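Local coordinates for ALBA-Domain Protein (Trypanosoma brucei, PDB 7DL8) that probably binds RNA through its Alba domain, a small mixed alpha/beta fold that assembles with further copies of itself, at residues A[24-27]-A[28-32]; A[54-57]-A[58-62]. All blocks are in the same frame, centred on the assembly; numbering follows the deposited sequence.

Interaction 1: A[24-27]-A[28-32]; sequences LFVD and ITKHL
Two successive turns of helix 22-34 meet here, Leu24 to Asp27 with Ile28 to Leu32, in a local contact within the helix that links strand 13-16 to strand 39-45. Each backbone N-H from Ile28 to His31 bonds to the carbonyl four residues earlier, and the side chains add their own terms to this frame.

Thr29 turns its hydroxyl back on the helix backbone. With OG1 beside the backbone N (chi1 -53°), it donates to Phe25 O at 2.6 Å, while Thr29 N reaches the same oxygen at 3.0 Å. The two donors come from opposite faces of the carbonyl plane, so one acceptor is gripped twice and the rotation of a buried threonine is fixed.

On another side, Lys30 runs beside Val26 and Asp27, pointing the same way as both. Its CE packs on Val26 CG1 at 3.6 Å, and a bend at chi3 (-80°) turns the chain so that NZ lies near both Val26 CG1 and Asp27 OD1. Asp27 OD1 is a long salt-bridge partner, 3.9 Å from Lys30 NZ; the firmer hold comes from Gln62 and Gln105, both of which accept from NZ. Two amide oxygens, with a more distant carboxylate, thus satisfy the charged end of a buried lysine.

Leu24 and Ile28 make the apolar pair of the more open side, their branches crossing at a slant with Leu24 CG 3.7 Å from Ile28 CD1. Phe25 and Ile28 also touch Val14 of strand 13-16, whereas Val26 turns to Val55 and Leu59 of helix 49-61. This placement, against the sheet and the partner helix, is that of the crossover helix in the beta-alpha-beta unit of the Alba fold.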
loop_
_atom_site.group_PDB
_atom_site.type_symbol
_atom_site.label_atom_id
_atom_site.label_comp_id
_atom_site.label_asym_id
_atom_site.label_seq_id
_atom_site.Cartn_x
_atom_site.Cartn_y
_atom_site.Cartn_z
ATOM N N LEU A 24 -1.679 16.148 -5.012
ATOM C CA LEU A 24 -0.688 17.215 -4.940
ATOM C C LEU A 24 0.481 16.951 -5.882
ATOM O O LEU A 24 0.973 17.874 -6.540
ATOM C CB LEU A 24 -0.199 17.373 -3.499
ATOM C CG LEU A 24 0.977 18.321 -3.257
ATOM C CD1 LEU A 24 0.637 19.732 -3.712
ATOM C CD2 LEU A 24 1.373 18.308 -1.790
ATOM N N PHE A 25 0.938 15.697 -5.965
ATOM C CA PHE A 25 2.058 15.385 -6.847
ATOM C C PHE A 25 1.660 15.471 -8.316
ATOM O O PHE A 25 2.497 15.806 -9.162
ATOM C CB PHE A 25 2.609 13.991 -6.538
ATOM C CG PHE A 25 3.090 13.826 -5.126
ATOM C CD1 PHE A 25 3.941 14.758 -4.555
ATOM C CD2 PHE A 25 2.702 12.730 -4.373
ATOM C CE1 PHE A 25 4.385 14.607 -3.254
ATOM C CE2 PHE A 25 3.141 12.573 -3.072
ATOM C CZ PHE A 25 3.986 13.512 -2.512
ATOM N N VAL A 26 0.399 15.174 -8.637
ATOM C CA VAL A 26 -0.089 15.380 -9.997
ATOM C C VAL A 26 -0.082 16.863 -10.348
ATOM O O VAL A 26 0.342 17.259 -11.441
ATOM C CB VAL A 26 -1.492 14.762 -10.160
ATOM C CG1 VAL A 26 -2.189 15.325 -11.389
ATOM C CG2 VAL A 26 -1.398 13.246 -10.248
ATOM N N ASP A 27 -0.538 17.708 -9.420
ATOM C CA ASP A 27 -0.564 19.146 -9.674
ATOM C C ASP A 27 0.844 19.719 -9.776
ATOM O O ASP A 27 1.117 20.555 -10.645
ATOM C CB ASP A 27 -1.362 19.856 -8.582
ATOM C CG ASP A 27 -2.834 19.500 -8.615
ATOM O OD1 ASP A 27 -3.290 18.949 -9.640
ATOM O OD2 ASP A 27 -3.536 19.775 -7.620
ATOM N N ILE A 28 1.744 19.297 -8.884
ATOM C CA ILE A 28 3.125 19.772 -8.936
ATOM C C ILE A 28 3.761 19.402 -10.271
ATOM O O ILE A 28 4.433 20.223 -10.907
ATOM C CB ILE A 28 3.932 19.213 -7.750
ATOM C CG1 ILE A 28 3.514 19.896 -6.448
ATOM C CG2 ILE A 28 5.423 19.394 -7.982
ATOM C CD1 ILE A 28 4.044 19.211 -5.207
ATOM N N THR A 29 3.559 18.157 -10.712
ATOM C CA THR A 29 4.113 17.725 -11.991
ATOM C C THR A 29 3.552 18.554 -13.142
ATOM O O THR A 29 4.295 18.962 -14.042
ATOM C CB THR A 29 3.825 16.239 -12.215
ATOM O OG1 THR A 29 4.288 15.484 -11.086
ATOM C CG2 THR A 29 4.521 15.741 -13.473
ATOM N N LYS A 30 2.242 18.815 -13.125
ATOM C CA LYS A 30 1.640 19.647 -14.162
ATOM C C LYS A 30 2.193 21.065 -14.121
ATOM O O LYS A 30 2.495 21.654 -15.165
ATOM C CB LYS A 30 0.118 19.661 -14.008
ATOM C CG LYS A 30 -0.576 18.427 -14.557
ATOM C CD LYS A 30 -2.084 18.618 -14.611
ATOM C CE LYS A 30 -2.722 18.413 -13.249
ATOM N NZ LYS A 30 -4.204 18.296 -13.345
ATOM N N HIS A 31 2.328 21.630 -12.919
ATOM C CA HIS A 31 2.835 22.992 -12.788
ATOM C C HIS A 31 4.286 23.089 -13.243
ATOM O O HIS A 31 4.678 24.079 -13.872
ATOM C CB HIS A 31 2.691 23.466 -11.343
ATOM C CG HIS A 31 3.432 24.732 -11.043
ATOM N ND1 HIS A 31 3.005 25.967 -11.482
ATOM C CD2 HIS A 31 4.571 24.955 -10.346
ATOM C CE1 HIS A 31 3.849 26.895 -11.069
ATOM N NE2 HIS A 31 4.809 26.306 -10.377
ATOM N N LEU A 32 5.097 22.075 -12.933
ATOM C CA LEU A 32 6.503 22.116 -13.320
ATOM C C LEU A 32 6.663 22.013 -14.832
ATOM O O LEU A 32 7.503 22.704 -15.420
ATOM C CB LEU A 32 7.275 20.994 -12.625
ATOM C CG LEU A 32 7.558 21.170 -11.131
ATOM C CD1 LEU A 32 8.159 19.900 -10.547
ATOM C CD2 LEU A 32 8.476 22.359 -10.895
#

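Interaction 2: A[54-57]-A[58-62]; sequences SVVE and MLKDQ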
loop_
_atom_site.group_PDB
_atom_site.type_symbol
_atom_site.label_atom_id
_atom_site.label_comp_id
_atom_site.label_asym_id
_atom_site.label_seq_id
_atom_site.Cartn_x
_atom_site.Cartn_y
_atom_site.Cartn_z
ATOM N N SER A 54 0.442 5.348 -9.530
ATOM C CA SER A 54 -0.892 5.930 -9.610
ATOM C C SER A 54 -0.841 7.410 -9.971
ATOM O O SER A 54 -1.741 7.908 -10.657
ATOM C CB SER A 54 -1.629 5.731 -8.286
ATOM O OG SER A 54 -2.678 6.674 -8.135
ATOM N N VAL A 55 0.199 8.121 -9.531
ATOM C CA VAL A 55 0.346 9.527 -9.899
ATOM C C VAL A 55 0.552 9.666 -11.403
ATOM O O VAL A 55 -0.023 10.554 -12.045
ATOM C CB VAL A 55 1.499 10.168 -9.104
ATOM C CG1 VAL A 55 1.950 11.467 -9.755
ATOM C CG2 VAL A 55 1.076 10.413 -7.663
ATOM N N VAL A 56 1.346 8.770 -11.993
ATOM C CA VAL A 56 1.617 8.850 -13.424
ATOM C C VAL A 56 0.401 8.400 -14.226
ATOM O O VAL A 56 0.077 8.984 -15.268
ATOM C CB VAL A 56 2.868 8.024 -13.773
ATOM C CG1 VAL A 56 3.019 7.880 -15.282
ATOM C CG2 VAL A 56 4.110 8.660 -13.164
ATOM N N GLU A 57 -0.296 7.363 -13.752
ATOM C CA GLU A 57 -1.497 6.907 -14.445
ATOM C C GLU A 57 -2.590 7.968 -14.425
ATOM O O GLU A 57 -3.345 8.098 -15.395
ATOM C CB GLU A 57 -2.003 5.605 -13.824
ATOM C CG GLU A 57 -1.174 4.375 -14.177
ATOM C CD GLU A 57 -0.929 4.233 -15.668
ATOM O OE1 GLU A 57 -1.903 4.322 -16.445
ATOM O OE2 GLU A 57 0.237 4.027 -16.063
ATOM N N MET A 58 -2.688 8.736 -13.338
ATOM C CA MET A 58 -3.641 9.840 -13.299
ATOM C C MET A 58 -3.298 10.898 -14.339
ATOM O O MET A 58 -4.188 11.423 -15.020
ATOM C CB MET A 58 -3.675 10.456 -11.902
ATOM C CG MET A 58 -4.505 9.676 -10.900
ATOM S SD MET A 58 -4.654 10.538 -9.325
ATOM C CE MET A 58 -5.594 11.979 -9.822
ATOM N N LEU A 59 -2.011 11.224 -14.474
ATOM C CA LEU A 59 -1.592 12.163 -15.510
ATOM C C LEU A 59 -1.858 11.603 -16.902
ATOM O O LEU A 59 -2.159 12.363 -17.829
ATOM C CB LEU A 59 -0.111 12.509 -15.346
ATOM C CG LEU A 59 0.268 13.320 -14.107
ATOM C CD1 LEU A 59 1.645 12.918 -13.611
ATOM C CD2 LEU A 59 0.214 14.805 -14.415
ATOM N N LYS A 60 -1.744 10.282 -17.066
ATOM C CA LYS A 60 -2.030 9.660 -18.355
ATOM C C LYS A 60 -3.523 9.665 -18.667
ATOM O O LYS A 60 -3.906 9.811 -19.832
ATOM C CB LYS A 60 -1.464 8.238 -18.384
ATOM C CG LYS A 60 0.052 8.208 -18.565
ATOM C CD LYS A 60 0.657 6.851 -18.262
ATOM C CE LYS A 60 0.253 5.805 -19.287
ATOM N NZ LYS A 60 0.733 4.457 -18.882
ATOM N N ASP A 61 -4.373 9.491 -17.652
ATOM C CA ASP A 61 -5.822 9.563 -17.867
ATOM C C ASP A 61 -6.247 10.952 -18.315
ATOM O O ASP A 61 -7.153 11.101 -19.142
ATOM C CB ASP A 61 -6.579 9.202 -16.594
ATOM C CG ASP A 61 -6.753 7.716 -16.399
ATOM O OD1 ASP A 61 -6.417 6.937 -17.308
ATOM O OD2 ASP A 61 -7.275 7.324 -15.320
ATOM N N GLN A 62 -5.636 11.981 -17.755
ATOM C CA GLN A 62 -5.895 13.354 -18.175
ATOM C C GLN A 62 -5.203 13.701 -19.486
ATOM O O GLN A 62 -5.317 14.846 -19.944
ATOM C CB GLN A 62 -5.459 14.344 -17.078
ATOM C CG GLN A 62 -6.087 14.088 -15.714
ATOM C CD GLN A 62 -5.569 15.033 -14.634
ATOM O OE1 GLN A 62 -5.008 16.087 -14.932
ATOM N NE2 GLN A 62 -5.747 14.650 -13.374
#
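Glu57 and Lys60 join by a salt bridge along helix 49-61, the second helix of the Alba fold, where it carries charge to a subunit interface and apolar side chains to the interior. The contact is local, between consecutive turns of the helix.

Backbone bonds supply the frame: the N-H groups of Met58, Leu59, Lys60 and Asp61 each reach the carbonyl four residues back, the last of them from Asp61 N to Glu57 O at 2.8 Å. The helix ends at Asp61, although Gln62 N still bonds to Met58 O.

Apolar packing occupies the inward side. Val55 and Leu59 lie alongside each other, with Val55 CG1 4.1 Å from Leu59 CD1, and the same leucine methyl sits 3.3 Å from Val55 O. Both residues also touch helix 22-34. Next to them Val56 CG1 meets the aliphatic stem of Lys60 at CD, 3.9 Å away, and both side chains rest on Val67 of strand 65-76. On the side of the second subunit, Met58 lays its CG against Ser54 O at 3.3 Å, and its side chain also packs on Arg74 of that subunit.

The charged group faces the same neighbour. Asp61 finds its main polar partner there, a salt bridge from OD2 to Arg74 of the second subunit, and Thr72 of that chain makes a hydrogen bond with Glu57 OE2. Arg74 also packs on Glu57, so its positive charge may help to offset the two neighbouring acids. Glu57 folds at chi2 (-50°) and Lys60 at chi3 (68°), which carries their ends together instead of letting both run straight outward. The ammonium favours one oxygen: Lys60 NZ is 2.9 Å from Glu57 OE2, on its syn lone pair, and 3.6 Å from Glu57 OE1.

Overall arrangement
From the N terminus, strand 13-16 leads into helix 22-34, which holds interaction 1; strand 39-45 follows, and helix 49-61 then holds interaction 2 before strand 65-76. The two contacts come in series, neither nesting nor crossing, and since each joins adjacent turns neither closes a long loop. They do meet in space, their centres about 11 Å apart: Val26 CG2 packs 3.5 Å from Val55 O, and Lys30 CG lies 3.7 Å from Leu59 CD2. Interaction 1 thereby ties the first crossover to its neighbouring helix, while interaction 2 carries the connection onward to strand 65-76 and the second subunit.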